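PDB 1E5F: methionine gamma-lyase from Trichomonas vaginalis, which belongs to the Cys/Met metabolism family of PLP-dependent enzymes and holds pyridoxal-5'-phosphate in a site to which two subunits contribute. Local coordinates for residues A[87-92]-A[220-225]; A[109-114]-A[352-357]; A[180-185]-A[200-205]. All coordinates share one frame; numbering follows the deposited sequence.

Contact 1 (A[87-92]-A[220-225]). With PLP (pyridoxal-5'-phosphate), chain C.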
# COMPACT_ATOMS: atom_id res chain seq x y z
N MET A 87 22.38 -1.62 4.10
CA MET A 87 23.27 -1.57 5.25
C MET A 87 22.90 -2.58 6.32
O MET A 87 23.67 -3.18 7.06
CB MET A 87 23.29 -0.11 5.78
CG MET A 87 24.02 0.92 4.84
SD MET A 87 25.60 0.15 4.17
CE MET A 87 26.44 -0.06 5.76
N GLY A 88 21.52 -2.73 6.50
CA GLY A 88 21.03 -3.66 7.54
C GLY A 88 21.41 -5.09 7.24
O GLY A 88 21.64 -5.87 8.15
N ALA A 89 21.39 -5.49 5.96
CA ALA A 89 21.85 -6.84 5.63
C ALA A 89 23.36 -7.05 5.96
O ALA A 89 23.73 -8.03 6.59
CB ALA A 89 21.69 -7.05 4.17
N ILE A 90 24.18 -6.06 5.59
CA ILE A 90 25.59 -6.12 5.89
C ILE A 90 25.84 -6.13 7.43
O ILE A 90 26.68 -6.92 7.90
CB ILE A 90 26.33 -4.94 5.25
CG1 ILE A 90 26.20 -5.07 3.69
CG2 ILE A 90 27.83 -5.11 5.64
CD1 ILE A 90 26.39 -3.80 2.91
N ALA A 91 25.22 -5.20 8.14
CA ALA A 91 25.45 -5.06 9.54
C ALA A 91 24.94 -6.27 10.28
O ALA A 91 25.65 -6.79 11.15
CB ALA A 91 24.74 -3.79 10.05
N ALA A 92 23.78 -6.81 9.84
CA ALA A 92 23.25 -7.90 10.69
C ALA A 92 24.14 -9.11 10.49
O ALA A 92 24.24 -10.00 11.33
CB ALA A 92 21.84 -8.33 10.27
N GLY A 220 17.26 -4.79 2.09
CA GLY A 220 18.49 -5.61 1.93
C GLY A 220 18.16 -7.11 1.87
O GLY A 220 17.08 -7.50 2.30
N LEU A 221 19.15 -7.89 1.37
CA LEU A 221 19.10 -9.36 1.43
C LEU A 221 20.45 -10.01 1.70
O LEU A 221 21.54 -9.56 1.41
CB LEU A 221 18.67 -9.90 0.08
CG LEU A 221 17.27 -9.46 -0.46
CD1 LEU A 221 17.30 -9.47 -2.02
CD2 LEU A 221 16.11 -10.29 0.10
N ILE A 222 20.33 -11.10 2.53
CA ILE A 222 21.36 -11.88 2.95
C ILE A 222 21.19 -13.30 2.50
O ILE A 222 20.04 -13.77 2.62
CB ILE A 222 21.43 -11.84 4.49
CG1 ILE A 222 21.62 -10.41 4.99
CG2 ILE A 222 22.60 -12.80 4.88
CD1 ILE A 222 21.36 -10.41 6.56
N CYS A 223 22.20 -13.90 1.81
CA CYS A 223 21.96 -15.22 1.21
C CYS A 223 23.10 -16.19 1.66
O CYS A 223 24.27 -15.74 1.60
CB CYS A 223 22.04 -15.15 -0.29
SG CYS A 223 20.83 -14.02 -1.00
N GLY A 224 22.85 -17.41 2.05
CA GLY A 224 23.97 -18.24 2.55
C GLY A 224 23.32 -19.51 3.18
O GLY A 224 22.19 -19.83 2.87
N LYS A 225 24.05 -20.27 3.94
CA LYS A 225 23.67 -21.50 4.63
C LYS A 225 22.56 -21.30 5.60
O LYS A 225 22.58 -20.36 6.36
CB LYS A 225 24.91 -22.05 5.41
CG LYS A 225 26.17 -22.30 4.56
CD LYS A 225 25.71 -23.49 3.60
CE LYS A 225 26.97 -24.11 2.98
NZ LYS A 225 26.76 -24.61 1.58
N1 PLP C . 25.77 -2.34 -1.06
C2 PLP C . 26.23 -1.62 -2.11
C2A PLP C . 27.08 -2.03 -3.26
C3 PLP C . 25.39 -0.49 -2.33
O3 PLP C . 25.68 0.23 -3.44
C4 PLP C . 24.52 0.02 -1.38
C4A PLP C . 24.05 1.49 -1.77
C5 PLP C . 24.53 -0.54 -0.16
C6 PLP C . 25.22 -1.74 0.03
C5A PLP C . 23.62 -0.10 0.94
O4P PLP C . 22.20 -0.48 0.60
P PLP C . 21.03 0.39 1.22
O1P PLP C . 21.23 1.71 0.57
O2P PLP C . 19.86 -0.34 0.74
O3P PLP C . 21.16 0.49 2.75
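Ala89 faces Gly220 where helix 86-97 packs on strand 220-224: the two CA atoms are 5.1 Å apart, and the axes of segments 87-92 and 220-224 approach to 6.6 Å at an angle of 37°. Ala89 carries most of the helix side. Its methyl group sits over the strand, near the CA of Gly220 and the carbonyl oxygen of Leu221. It also presses on the Ile222 side chain. Ala89 CB is 3.5 Å from Ile222 CG1, tighter than a usual carbon contact. Gly220 has no side chain to hold the helix off. The Ile222 branch that reaches the helix is CG1-CD1. It leaves opposite the carbonyl carbon (chi1 -59°) and then runs on extended. This brings Ile222 CD1 to 3.4 Å from Ala89 O, an oxygen that also accepts a hydrogen bond from Thr93 OG1. The same methyl, Ile222 CD1, lies 4.3 Å from Ala92 CB one helix turn on. Ile232 of helix 226-241 touches both Ala92 and Ile222.

The start of the helix meets the cofactor. Met87 N donates a hydrogen bond of 2.8 Å to O3P of PLP, with an N-H...O angle of 164°. The bent Met87 side chain brings SD to 3.8 Å from PLP C5A. Ile90 reaches the ring with its end methyl, CD1 lying 3.7 Å from PLP C6. Gly86 N is also bonded to PLP.

Helix and strand therefore meet through the Ala89 methyl, the Ile222 branch and carbonyl oxygens. The hydrogen bond to the cofactor comes from the first turn of the helix. There Met87 N-H points at a phosphate oxygen, and the helix dipole probably steadies the negative charge of the phosphate.

Contact 2 (A[109-114]-A[352-357]). With PLP (pyridoxal-5'-phosphate), chain C.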
# COMPACT_ATOMS: atom_id res chain seq x y z
N CYS A 109 37.97 -0.82 -1.77
CA CYS A 109 37.03 -0.04 -2.55
C CYS A 109 35.64 -0.62 -2.31
O CYS A 109 35.27 -1.64 -3.00
CB CYS A 109 37.39 0.00 -4.02
SG CYS A 109 36.29 1.06 -5.02
N LEU A 110 34.81 0.02 -1.57
CA LEU A 110 33.50 -0.33 -1.08
C LEU A 110 32.58 0.89 -1.28
O LEU A 110 32.91 2.09 -1.38
CB LEU A 110 33.68 -0.44 0.45
CG LEU A 110 33.73 -1.73 1.21
CD1 LEU A 110 34.19 -2.89 0.28
CD2 LEU A 110 34.67 -1.72 2.39
N TYR A 111 31.32 0.52 -1.28
CA TYR A 111 30.31 1.56 -0.99
C TYR A 111 30.82 2.46 0.17
O TYR A 111 31.17 2.07 1.26
CB TYR A 111 28.99 0.86 -0.75
CG TYR A 111 27.89 1.85 -0.51
CD1 TYR A 111 27.75 3.02 -1.22
CD2 TYR A 111 26.98 1.61 0.52
CE1 TYR A 111 26.73 3.92 -0.98
CE2 TYR A 111 25.92 2.49 0.74
CZ TYR A 111 25.78 3.64 0.03
OH TYR A 111 24.76 4.51 0.27
N GLY A 112 30.56 3.74 0.05
CA GLY A 112 30.91 4.65 1.14
C GLY A 112 30.47 4.23 2.53
O GLY A 112 31.31 4.11 3.41
N CYS A 113 29.17 4.00 2.74
CA CYS A 113 28.56 3.62 3.97
C CYS A 113 29.06 2.31 4.53
O CYS A 113 29.26 2.14 5.75
CB CYS A 113 26.99 3.68 3.81
SG CYS A 113 26.52 5.41 3.35
N THR A 114 29.37 1.33 3.74
CA THR A 114 29.94 0.14 4.33
C THR A 114 31.35 0.36 4.90
O THR A 114 31.81 -0.12 5.97
CB THR A 114 30.04 -0.84 3.16
OG1 THR A 114 28.81 -0.92 2.50
CG2 THR A 114 30.53 -2.14 3.74
N MET A 352 29.38 12.98 -3.26
CA MET A 352 28.03 12.45 -3.01
C MET A 352 28.08 11.09 -2.37
O MET A 352 28.43 11.15 -1.17
CB MET A 352 27.33 12.49 -4.37
CG MET A 352 27.05 13.94 -4.89
SD MET A 352 26.06 13.69 -6.38
CE MET A 352 26.21 15.33 -7.04
N THR A 353 28.02 9.89 -2.89
CA THR A 353 27.99 8.62 -2.18
C THR A 353 29.24 8.27 -1.38
O THR A 353 29.24 7.58 -0.34
CB THR A 353 27.76 7.44 -3.17
OG1 THR A 353 28.92 7.43 -4.10
CG2 THR A 353 26.46 7.67 -3.96
N HIS A 354 30.41 8.80 -1.81
CA HIS A 354 31.67 8.53 -1.13
C HIS A 354 32.30 9.74 -0.48
O HIS A 354 33.46 9.67 0.01
CB HIS A 354 32.66 7.89 -2.12
CG HIS A 354 32.26 6.49 -2.45
ND1 HIS A 354 31.23 6.19 -3.32
CD2 HIS A 354 32.80 5.30 -2.00
CE1 HIS A 354 31.17 4.86 -3.42
NE2 HIS A 354 32.13 4.29 -2.65
N ALA A 355 31.53 10.83 -0.34
CA ALA A 355 32.11 12.00 0.35
C ALA A 355 32.32 11.72 1.85
O ALA A 355 33.08 12.45 2.50
CB ALA A 355 31.23 13.20 0.24
N VAL A 356 31.67 10.65 2.36
CA VAL A 356 31.80 10.25 3.76
C VAL A 356 33.19 9.61 3.97
O VAL A 356 33.63 9.34 5.11
CB VAL A 356 30.57 9.36 4.17
CG1 VAL A 356 30.53 7.97 3.53
CG2 VAL A 356 30.38 9.05 5.67
N VAL A 357 33.93 9.27 2.91
CA VAL A 357 35.25 8.59 3.01
C VAL A 357 36.34 9.64 2.94
O VAL A 357 36.28 10.51 2.07
CB VAL A 357 35.43 7.50 1.95
CG1 VAL A 357 36.81 6.87 2.11
CG2 VAL A 357 34.33 6.43 2.06
N1 PLP C . 25.77 -2.34 -1.06
C2 PLP C . 26.23 -1.62 -2.11
C2A PLP C . 27.08 -2.03 -3.26
C3 PLP C . 25.39 -0.49 -2.33
O3 PLP C . 25.68 0.23 -3.44
C4 PLP C . 24.52 0.02 -1.38
C4A PLP C . 24.05 1.49 -1.77
C5 PLP C . 24.53 -0.54 -0.16
C6 PLP C . 25.22 -1.74 0.03
C5A PLP C . 23.62 -0.10 0.94
O4P PLP C . 22.20 -0.48 0.60
P PLP C . 21.03 0.39 1.22
O1P PLP C . 21.23 1.71 0.57
O2P PLP C . 19.86 -0.34 0.74
O3P PLP C . 21.16 0.49 2.75
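Leu110 and His354 make the hydrogen bond of this contact. His354 NE2 donates to Leu110 O at 2.7 Å, with an N-H...O angle of 141°. The oxygen lies at the edge of the imidazole, near its plane, while the donor is tilted 21° from the carbonyl plane of Leu110. The other ring nitrogen, His354 ND1, is hydrogen-bonded to Thr353 OG1 at 2.7 Å. Thr353 OG1 is bonded to Gln347 NE2 as well.

Ring contacts come next. Gly112 CA lies over the face of the His354 ring, 4.1 Å from its centroid, as a CH-pi contact. The Tyr111 ring has PLP on one face, with Tyr111 CE2 3.3 Å from PLP C4A. The opposite face has Cys113 N over its centre. Thr353 CB lies at the edge, 4.3 Å from Tyr111 CE1. With CG opposite the backbone N (chi1 -177°), the Tyr111 ring extends over the cofactor.

Two valine methyls pack on the Gly112 backbone. Val356 CG1 is 3.9 Å from Gly112 C, and Val357 CG2 is 4.0 Å from Gly112 CA.

Bonds at both nitrogens fix the rotation of the His354 ring. Held so, it ties the loop 352-357 to the start of helix 112-124, right beside the tyrosine that covers the cofactor.

Contact 3 (A[180-185]-A[200-205]). With PLP (pyridoxal-5'-phosphate), chain C.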
# COMPACT_ATOMS: atom_id res chain seq x y z
N LEU A 180 35.13 -16.67 6.80
CA LEU A 180 33.97 -16.50 5.90
C LEU A 180 34.22 -15.46 4.84
O LEU A 180 34.71 -14.37 5.20
CB LEU A 180 32.77 -15.97 6.78
CG LEU A 180 32.21 -17.12 7.65
CD1 LEU A 180 31.03 -16.64 8.49
CD2 LEU A 180 31.78 -18.34 6.91
N VAL A 181 34.01 -15.85 3.59
CA VAL A 181 34.13 -14.86 2.52
C VAL A 181 32.71 -14.35 2.29
O VAL A 181 31.79 -15.13 1.98
CB VAL A 181 34.72 -15.46 1.27
CG1 VAL A 181 34.84 -14.46 0.18
CG2 VAL A 181 36.10 -16.03 1.74
N ILE A 182 32.48 -13.07 2.21
CA ILE A 182 31.21 -12.35 2.08
C ILE A 182 31.34 -11.52 0.84
O ILE A 182 32.28 -10.69 0.80
CB ILE A 182 30.84 -11.44 3.30
CG1 ILE A 182 30.71 -12.35 4.59
CG2 ILE A 182 29.45 -10.80 3.13
CD1 ILE A 182 30.51 -11.73 5.91
N ALA A 183 30.46 -11.68 -0.10
CA ALA A 183 30.55 -10.87 -1.33
C ALA A 183 29.30 -9.97 -1.49
O ALA A 183 28.20 -10.51 -1.18
CB ALA A 183 30.69 -11.85 -2.43
N ASP A 184 29.55 -8.65 -1.60
CA ASP A 184 28.28 -7.84 -1.85
C ASP A 184 27.97 -7.87 -3.33
O ASP A 184 28.73 -7.41 -4.19
CB ASP A 184 28.51 -6.43 -1.37
CG ASP A 184 27.31 -5.50 -1.52
OD1 ASP A 184 26.52 -5.68 -2.45
OD2 ASP A 184 27.35 -4.37 -0.94
N ASN A 185 26.91 -8.57 -3.79
CA ASN A 185 26.59 -8.87 -5.18
C ASN A 185 25.62 -7.91 -5.78
O ASN A 185 24.93 -8.11 -6.76
CB ASN A 185 26.06 -10.35 -5.22
CG ASN A 185 26.00 -10.97 -6.63
OD1 ASN A 185 26.90 -10.65 -7.47
ND2 ASN A 185 25.02 -11.81 -7.01
N VAL A 200 32.30 -18.52 -2.51
CA VAL A 200 31.96 -17.40 -1.47
C VAL A 200 31.08 -17.97 -0.40
O VAL A 200 30.23 -18.75 -0.73
CB VAL A 200 31.37 -16.19 -2.22
CG1 VAL A 200 30.56 -15.24 -1.32
CG2 VAL A 200 32.50 -15.32 -2.78
N ASP A 201 31.03 -17.48 0.92
CA ASP A 201 30.12 -18.25 1.81
C ASP A 201 28.79 -17.52 2.08
O ASP A 201 27.71 -18.11 2.17
CB ASP A 201 30.92 -18.25 3.15
CG ASP A 201 32.24 -19.01 2.99
OD1 ASP A 201 32.10 -20.22 2.79
OD2 ASP A 201 33.35 -18.47 3.16
N VAL A 202 28.74 -16.18 1.93
CA VAL A 202 27.69 -15.30 2.33
C VAL A 202 27.61 -14.21 1.23
O VAL A 202 28.62 -13.64 0.92
CB VAL A 202 27.76 -14.55 3.67
CG1 VAL A 202 26.38 -13.89 3.98
CG2 VAL A 202 28.08 -15.48 4.81
N VAL A 203 26.39 -14.07 0.65
CA VAL A 203 26.17 -13.09 -0.38
C VAL A 203 25.15 -12.09 0.13
O VAL A 203 24.06 -12.50 0.52
CB VAL A 203 25.61 -13.69 -1.71
CG1 VAL A 203 25.35 -12.60 -2.76
CG2 VAL A 203 26.55 -14.74 -2.26
N VAL A 204 25.47 -10.80 0.09
CA VAL A 204 24.57 -9.75 0.52
C VAL A 204 24.21 -8.85 -0.67
O VAL A 204 24.92 -8.76 -1.69
CB VAL A 204 25.13 -8.93 1.66
CG1 VAL A 204 25.44 -9.65 3.02
CG2 VAL A 204 26.43 -8.24 1.20
N HIS A 205 23.01 -8.18 -0.55
CA HIS A 205 22.53 -7.27 -1.57
C HIS A 205 21.83 -6.07 -0.93
O HIS A 205 21.15 -6.18 0.05
CB HIS A 205 21.35 -7.74 -2.50
CG HIS A 205 21.76 -8.88 -3.40
ND1 HIS A 205 22.18 -8.64 -4.69
CD2 HIS A 205 21.81 -10.21 -3.22
CE1 HIS A 205 22.51 -9.83 -5.24
NE2 HIS A 205 22.22 -10.79 -4.34
N1 PLP C . 25.77 -2.34 -1.06
C2 PLP C . 26.23 -1.62 -2.11
C2A PLP C . 27.08 -2.03 -3.26
C3 PLP C . 25.39 -0.49 -2.33
O3 PLP C . 25.68 0.23 -3.44
C4 PLP C . 24.52 0.02 -1.38
C4A PLP C . 24.05 1.49 -1.77
C5 PLP C . 24.53 -0.54 -0.16
C6 PLP C . 25.22 -1.74 0.03
C5A PLP C . 23.62 -0.10 0.94
O4P PLP C . 22.20 -0.48 0.60
P PLP C . 21.03 0.39 1.22
O1P PLP C . 21.23 1.71 0.57
O2P PLP C . 19.86 -0.34 0.74
O3P PLP C . 21.16 0.49 2.75
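Asn185 and His205 lie side by side and point the same way, their amide and ring planes 56° apart. His205 CE1 is 3.6 Å from Asn185 CB, and the backbone O of Asn185 lies oblique to the ring. Asn185 ND2 and His205 NE2 are both hydrogen-bonded to Glu75 OE2. The Asp184 carboxylate turns to the cofactor instead: OD2 is 2.6 Å from PLP N1, while OD1 is bonded to Thr186 OG1. The Asp184 side chain leaves trans to its own nitrogen (chi1 -178°), which carries the carboxylate out beyond the strand end. At the far end of the pair, Asp201 OD2 accepts from Val181 N at 2.7 Å, almost straight at 175°, through its anti lone pair. His174 NE2 bonds the same oxygen.

The backbones run parallel. Val181 O takes two donors, Asp201 N at 2.7 Å and the longer Val202 N. Ala183 N then gives to Val202 O, Val204 N to Ala183 O, and Asn185 N to Val204 O at 2.9 Å. On one face Ile182 and Val202 lie alongside each other, with Ile182 CG1 3.8 Å from Val202 CB. Helix 86-97 covers this face. On the other face Val200 folds in, its CG1 3.6 Å from Ala183 CB.

This is a parallel pair from the central sheet of the large domain. An aspartate at a strand end facing the pyridine nitrogen is a hallmark of fold type I PLP enzymes, the aspartate aminotransferase fold.

In the fold
The three contacts surround one PLP. Contacts 1 and 3 have centres about 9 Å apart and share the seven-stranded sheet, where strand 202-206 lies between 180-184 and the antiparallel 220-224. The centre of contact 2 is about 18 Å from that of contact 1 and about 19 Å from that of contact 3. Contact 2 meets contact 1 where Met87 packs on Cys113 and Thr114, joining helices 86-97 and 112-124. Along the chain the order is 87-92, 109-114, 180-185, 200-205, 220-225 and 352-357, so contacts 1 and 2 interleave and contact 3 falls within both spans. The cofactor site is thus gathered from distant parts of the chain, and Tyr56 and Arg58 of the second subunit also bond PLP.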